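Local coordinates for esterase (Capnocytophaga ochracea, PDB 4W9R), which is of unknown function but is probably an esterase of the alpha/beta-hydrolase clan, here carrying an added all-helical C-terminal part, at residues E252-E257 against D293-K299; F244-E249 against A283-A287. One frame throughout, in Å; residues are numbered along the deposited sequence.

Contact 1 (E252-E257 against D293-K299); sequences ETGIYE and DWESLKK
The backbones of 252-257 and 293-299 come closest where Tyr256 faces Ser296, their CA atoms 4.8 Å apart, and where Thr253 faces Asp293; both segments are loops turning into helices. Ser296, small enough for so close an approach, has its CB 3.6 Å from Tyr256 CB. With OG held beside its own backbone N (chi1 -69°), Ser296 OG takes a nearly straight bond from Tyr256 N, 3.2 Å and 172°, and a weak one from Ile255 N, while donating to Asp293 OD2. Asp293 is the N-cap of its helix, with a weak capping bond from Glu295 N to OD1. A water accepts from Gly254 N and donates to Asp293 OD2, linking the carboxylate to the other segment's backbone. Gly254 has a positive phi of 63°, which glycine adopts more readily than other residues. Further along, Lys299 CB lies over one face of the Tyr256 ring, 3.8 Å from its centroid, a CH-pi contact. The lysine chain crosses that ring, bends at chi3, and ends in a salt bridge from Lys299 NZ to the syn lone pair of Glu257 OE2 (2.7 Å). A second water links Tyr256 OH to Lys299 O. Helix 278-290 packs against Ile255 and Ser296, whereas helix 314-325 packs against Trp294, Glu295, Leu297 and Lys298.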
loop_
_atom_site.group_PDB
_atom_site.type_symbol
_atom_site.label_atom_id
_atom_site.label_comp_id
_atom_site.label_asym_id
_atom_site.label_seq_id
_atom_site.Cartn_x
_atom_site.Cartn_y
_atom_site.Cartn_z
ATOM N N GLU B 252 22.199 -9.278 31.865
ATOM C CA GLU B 252 22.521 -9.112 33.277
ATOM C C GLU B 252 22.993 -7.687 33.562
ATOM O O GLU B 252 22.633 -7.094 34.579
ATOM C CB GLU B 252 23.581 -10.127 33.705
ATOM C CG GLU B 252 23.134 -11.572 33.542
ATOM C CD GLU B 252 24.249 -12.564 33.800
ATOM O OE1 GLU B 252 25.406 -12.128 33.981
ATOM O OE2 GLU B 252 23.969 -13.781 33.821
ATOM N N THR B 253 23.805 -7.148 32.658
ATOM C CA THR B 253 24.272 -5.769 32.759
ATOM C C THR B 253 24.181 -5.070 31.405
ATOM O O THR B 253 23.771 -5.677 30.415
ATOM C CB THR B 253 25.728 -5.689 33.267
ATOM O OG1 THR B 253 26.581 -6.455 32.406
ATOM C CG2 THR B 253 25.837 -6.227 34.688
ATOM N N GLY B 254 24.569 -3.799 31.368
ATOM C CA GLY B 254 24.561 -3.024 30.139
ATOM C C GLY B 254 23.177 -2.829 29.548
ATOM O O GLY B 254 23.016 -2.752 28.329
ATOM N N ILE B 255 22.173 -2.739 30.414
ATOM C CA ILE B 255 20.789 -2.609 29.976
ATOM C C ILE B 255 20.489 -1.200 29.471
ATOM O O ILE B 255 19.802 -1.031 28.462
ATOM C CB ILE B 255 19.815 -2.976 31.109
ATOM C CG1 ILE B 255 19.972 -4.455 31.463
ATOM C CG2 ILE B 255 18.379 -2.673 30.714
ATOM C CD1 ILE B 255 18.909 -4.973 32.385
ATOM N N TYR B 256 21.006 -0.192 30.166
ATOM C CA TYR B 256 20.866 1.185 29.709
ATOM C C TYR B 256 21.493 1.362 28.332
ATOM O O TYR B 256 20.979 2.104 27.494
ATOM C CB TYR B 256 21.502 2.164 30.697
ATOM C CG TYR B 256 21.825 3.506 30.078
ATOM C CD1 TYR B 256 20.826 4.443 29.849
ATOM C CD2 TYR B 256 23.125 3.833 29.714
ATOM C CE1 TYR B 256 21.113 5.667 29.277
ATOM C CE2 TYR B 256 23.422 5.055 29.142
ATOM C CZ TYR B 256 22.412 5.969 28.926
ATOM O OH TYR B 256 22.701 7.190 28.358
ATOM N N GLU B 257 22.608 0.673 28.109
ATOM C CA GLU B 257 23.327 0.755 26.843
ATOM C C GLU B 257 22.471 0.282 25.673
ATOM O O GLU B 257 22.614 0.778 24.557
ATOM C CB GLU B 257 24.622 -0.061 26.908
ATOM C CG GLU B 257 25.795 0.667 27.554
ATOM C CD GLU B 257 25.589 0.938 29.034
ATOM O OE1 GLU B 257 24.791 0.218 29.671
ATOM O OE2 GLU B 257 26.230 1.871 29.561
ATOM N N ASP B 293 20.425 -4.569 38.000
ATOM C CA ASP B 293 21.599 -3.818 37.589
ATOM C C ASP B 293 21.330 -2.342 37.834
ATOM O O ASP B 293 20.577 -1.706 37.101
ATOM C CB ASP B 293 21.909 -4.087 36.113
ATOM C CG ASP B 293 22.879 -3.087 35.521
ATOM O OD1 ASP B 293 23.811 -2.656 36.232
ATOM O OD2 ASP B 293 22.708 -2.739 34.334
ATOM N N TRP B 294 21.989 -1.792 38.847
ATOM C CA TRP B 294 21.664 -0.447 39.302
ATOM C C TRP B 294 22.529 0.625 38.666
ATOM O O TRP B 294 22.242 1.813 38.793
ATOM C CB TRP B 294 21.772 -0.369 40.826
ATOM C CG TRP B 294 21.014 -1.456 41.532
ATOM C CD1 TRP B 294 21.520 -2.360 42.419
ATOM C CD2 TRP B 294 19.620 -1.763 41.397
ATOM N NE1 TRP B 294 20.527 -3.205 42.853
ATOM C CE2 TRP B 294 19.351 -2.861 42.239
ATOM C CE3 TRP B 294 18.572 -1.215 40.650
ATOM C CZ2 TRP B 294 18.081 -3.420 42.355
ATOM C CZ3 TRP B 294 17.310 -1.773 40.767
ATOM C CH2 TRP B 294 17.076 -2.863 41.613
ATOM N N GLU B 295 23.574 0.214 37.961
ATOM C CA GLU B 295 24.451 1.183 37.326
ATOM C C GLU B 295 23.740 1.761 36.110
ATOM O O GLU B 295 23.943 2.920 35.747
ATOM C CB GLU B 295 25.785 0.545 36.939
ATOM C CG GLU B 295 26.954 1.522 36.916
ATOM C CD GLU B 295 27.219 2.157 38.274
ATOM O OE1 GLU B 295 26.934 1.513 39.308
ATOM O OE2 GLU B 295 27.712 3.304 38.309
ATOM N N SER B 296 22.889 0.944 35.498
ATOM C CA SER B 296 22.077 1.380 34.371
ATOM C C SER B 296 21.009 2.366 34.824
ATOM O O SER B 296 20.639 3.277 34.085
ATOM C CB SER B 296 21.427 0.179 33.678
ATOM O OG SER B 296 22.392 -0.620 33.017
ATOM N N LEU B 297 20.519 2.180 36.046
ATOM C CA LEU B 297 19.475 3.036 36.595
ATOM C C LEU B 297 19.964 4.471 36.775
ATOM O O LEU B 297 19.232 5.423 36.505
ATOM C CB LEU B 297 18.975 2.480 37.930
ATOM C CG LEU B 297 17.841 3.248 38.610
ATOM C CD1 LEU B 297 16.626 3.333 37.700
ATOM C CD2 LEU B 297 17.474 2.595 39.933
ATOM N N LYS B 298 21.205 4.618 37.226
ATOM C CA LYS B 298 21.801 5.936 37.411
ATOM C C LYS B 298 21.966 6.646 36.073
ATOM O O LYS B 298 21.657 7.831 35.943
ATOM C CB LYS B 298 23.155 5.824 38.115
ATOM C CG LYS B 298 23.790 7.162 38.472
ATOM C CD LYS B 298 25.198 6.972 39.022
ATOM C CE LYS B 298 25.736 8.252 39.644
ATOM N NZ LYS B 298 25.799 9.371 38.665
ATOM N N LYS B 299 22.452 5.907 35.080
ATOM C CA LYS B 299 22.666 6.457 33.749
ATOM C C LYS B 299 21.342 6.712 33.034
ATOM O O LYS B 299 21.244 7.608 32.195
ATOM C CB LYS B 299 23.551 5.519 32.923
ATOM C CG LYS B 299 24.998 5.477 33.396
ATOM C CD LYS B 299 25.852 4.531 32.565
ATOM C CE LYS B 299 25.532 3.078 32.868
ATOM N NZ LYS B 299 26.505 2.149 32.226
HETATM O O HOH W 1 25.368 -2.158 33.433
HETATM O O HOH W 2 23.430 9.111 30.678
#

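Contact 2 (F244-E249 against A283-A287); sequences FKTQME and ATYTA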
loop_
_atom_site.group_PDB
_atom_site.type_symbol
_atom_site.label_atom_id
_atom_site.label_comp_id
_atom_site.label_asym_id
_atom_site.label_seq_id
_atom_site.Cartn_x
_atom_site.Cartn_y
_atom_site.Cartn_z
ATOM N N PHE B 244 11.687 -7.027 24.166
ATOM C CA PHE B 244 11.989 -6.791 25.573
ATOM C C PHE B 244 12.312 -8.092 26.301
ATOM O O PHE B 244 13.309 -8.187 27.015
ATOM C CB PHE B 244 10.808 -6.084 26.244
ATOM C CG PHE B 244 10.827 -6.145 27.745
ATOM C CD1 PHE B 244 11.678 -5.335 28.475
ATOM C CD2 PHE B 244 9.974 -7.001 28.426
ATOM C CE1 PHE B 244 11.690 -5.386 29.857
ATOM C CE2 PHE B 244 9.982 -7.056 29.805
ATOM C CZ PHE B 244 10.839 -6.246 30.522
ATOM N N LYS B 245 11.468 -9.096 26.099
ATOM C CA LYS B 245 11.614 -10.381 26.771
ATOM C C LYS B 245 12.871 -11.121 26.312
ATOM O O LYS B 245 13.425 -11.940 27.045
ATOM C CB LYS B 245 10.369 -11.238 26.523
ATOM C CG LYS B 245 10.184 -12.392 27.487
ATOM C CD LYS B 245 8.790 -12.991 27.348
ATOM C CE LYS B 245 7.710 -11.947 27.610
ATOM N NZ LYS B 245 6.332 -12.510 27.508
ATOM N N THR B 246 13.320 -10.817 25.097
ATOM C CA THR B 246 14.453 -11.510 24.490
ATOM C C THR B 246 15.761 -10.731 24.604
ATOM O O THR B 246 16.717 -11.198 25.213
ATOM C CB THR B 246 14.191 -11.813 23.005
ATOM O OG1 THR B 246 13.028 -12.642 22.883
ATOM C CG2 THR B 246 15.384 -12.528 22.390
ATOM N N GLN B 247 15.810 -9.557 23.985
ATOM C CA GLN B 247 17.050 -8.793 23.897
ATOM C C GLN B 247 17.393 -8.002 25.161
ATOM O O GLN B 247 18.536 -7.578 25.335
ATOM C CB GLN B 247 16.983 -7.835 22.705
ATOM C CG GLN B 247 16.643 -8.515 21.392
ATOM C CD GLN B 247 17.659 -9.569 21.001
ATOM O OE1 GLN B 247 17.300 -10.637 20.504
ATOM N NE2 GLN B 247 18.935 -9.272 21.219
HETATM N N MSE B 248 16.416 -7.805 26.039
HETATM C CA MSE B 248 16.621 -6.956 27.213
HETATM C C MSE B 248 16.684 -7.745 28.519
HETATM O O MSE B 248 17.703 -7.726 29.208
HETATM C CB MSE B 248 15.530 -5.888 27.295
HETATM C CG MSE B 248 15.487 -4.977 26.078
HETATM SE SE MSE B 248 14.677 -3.243 26.438
HETATM C CE MSE B 248 16.038 -2.516 27.632
ATOM N N GLU B 249 15.590 -8.416 28.870
ATOM C CA GLU B 249 15.520 -9.170 30.121
ATOM C C GLU B 249 16.604 -10.239 30.254
ATOM O O GLU B 249 16.908 -10.685 31.360
ATOM C CB GLU B 249 14.146 -9.826 30.271
ATOM C CG GLU B 249 13.072 -8.892 30.791
ATOM C CD GLU B 249 12.083 -9.596 31.699
ATOM O OE1 GLU B 249 12.251 -10.811 31.929
ATOM O OE2 GLU B 249 11.144 -8.934 32.188
ATOM N N ALA B 283 10.374 0.071 29.574
ATOM C CA ALA B 283 10.900 -1.242 29.224
ATOM C C ALA B 283 12.323 -1.386 29.744
ATOM O O ALA B 283 12.714 -2.443 30.237
ATOM C CB ALA B 283 10.857 -1.454 27.721
ATOM N N THR B 284 13.090 -0.307 29.637
ATOM C CA THR B 284 14.462 -0.289 30.121
ATOM C C THR B 284 14.485 -0.371 31.643
ATOM O O THR B 284 15.284 -1.104 32.225
ATOM C CB THR B 284 15.203 0.980 29.661
ATOM O OG1 THR B 284 15.085 1.117 28.239
ATOM C CG2 THR B 284 16.675 0.911 30.042
ATOM N N TYR B 285 13.588 0.380 32.276
ATOM C CA TYR B 285 13.495 0.434 33.731
ATOM C C TYR B 285 13.084 -0.912 34.325
ATOM O O TYR B 285 13.635 -1.344 35.338
ATOM C CB TYR B 285 12.506 1.524 34.148
ATOM C CG TYR B 285 12.223 1.597 35.632
ATOM C CD1 TYR B 285 13.158 2.123 36.514
ATOM C CD2 TYR B 285 11.012 1.157 36.148
ATOM C CE1 TYR B 285 12.898 2.198 37.870
ATOM C CE2 TYR B 285 10.742 1.229 37.502
ATOM C CZ TYR B 285 11.688 1.751 38.358
ATOM O OH TYR B 285 11.423 1.823 39.706
ATOM N N THR B 286 12.118 -1.567 33.690
ATOM C CA THR B 286 11.632 -2.862 34.154
ATOM C C THR B 286 12.724 -3.925 34.052
ATOM O O THR B 286 12.882 -4.754 34.949
ATOM C CB THR B 286 10.394 -3.317 33.352
ATOM O OG1 THR B 286 9.364 -2.329 33.461
ATOM C CG2 THR B 286 9.869 -4.643 33.878
ATOM N N ALA B 287 13.477 -3.890 32.957
ATOM C CA ALA B 287 14.570 -4.832 32.744
ATOM C C ALA B 287 15.686 -4.597 33.753
ATOM O O ALA B 287 16.327 -5.538 34.222
ATOM C CB ALA B 287 15.104 -4.713 31.326
#
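Phe244 reaches from helix 241-248 to helix 278-290, and its ring carries much of the contact. Its CB points at the other helix, and with CG opposite the backbone N (chi1 163°) the ring is carried toward helix 278-290. CD1 meets the methyl of Ala283, with Phe244 CD1 to Ala283 CB at 4.0 Å. One atom further out, Phe244 CE1 lies 3.8 Å from Ala287 CB, and the carbonyl oxygen of Ala283 sits at the ring edge, near its plane. At the tip, Phe244 CZ comes to 3.8 Å from Thr286 CG2. Thr286 presents its methyl here while its hydroxyl bonds to Met282 O in its own helix.

The short helical segments cross at -67°, with axes 10.9 Å apart, a wide spacing bridged by long side chains on one helix and small residues, alanine and threonine, on the other. This is helix-to-helix packing in the all-helical part that follows the hydrolase-like sheet. Residues 244-248 form a wider pi-type turn, in which Phe244 O accepts from both Met248 N and Glu249 N; Glu249 CG then lies over one face of the Phe244 ring.

Met248, present as selenomethionine, is the second long side chain. Its CB faces Ala287 CB, and its chain bends at chi3 to bring Met248 CE 3.7 Å from Thr284 CA. A flexible, apolar chain suits this path across the helix. Thr284 OG1 also lies near that methyl, but bonds to Asp280 O, while Tyr258 of helix 255-270 touches Met248.

In the fold
Contacts 1 and 2 have centres about 11 Å apart and lie on the same side of the chain's centre, in the helical part that follows the mixed sheet. Their segments alternate along the chain: 244-249, 252-257, 283-287, then 293-299. Contact 2 thus joins helices 241-248 and 278-290, and contact 1 joins helices 255-270 and 294-306, each pair skipping one helix. Ile255 ties the two together: Ile255 CG2 packs 3.9 Å from Met248 CE, and its other branch reaches Ala287 O. Leu297 also meets Tyr285. The four successive helices therefore pack as one continuous all-helical body, distinct from the alpha/beta-hydrolase-like sheet.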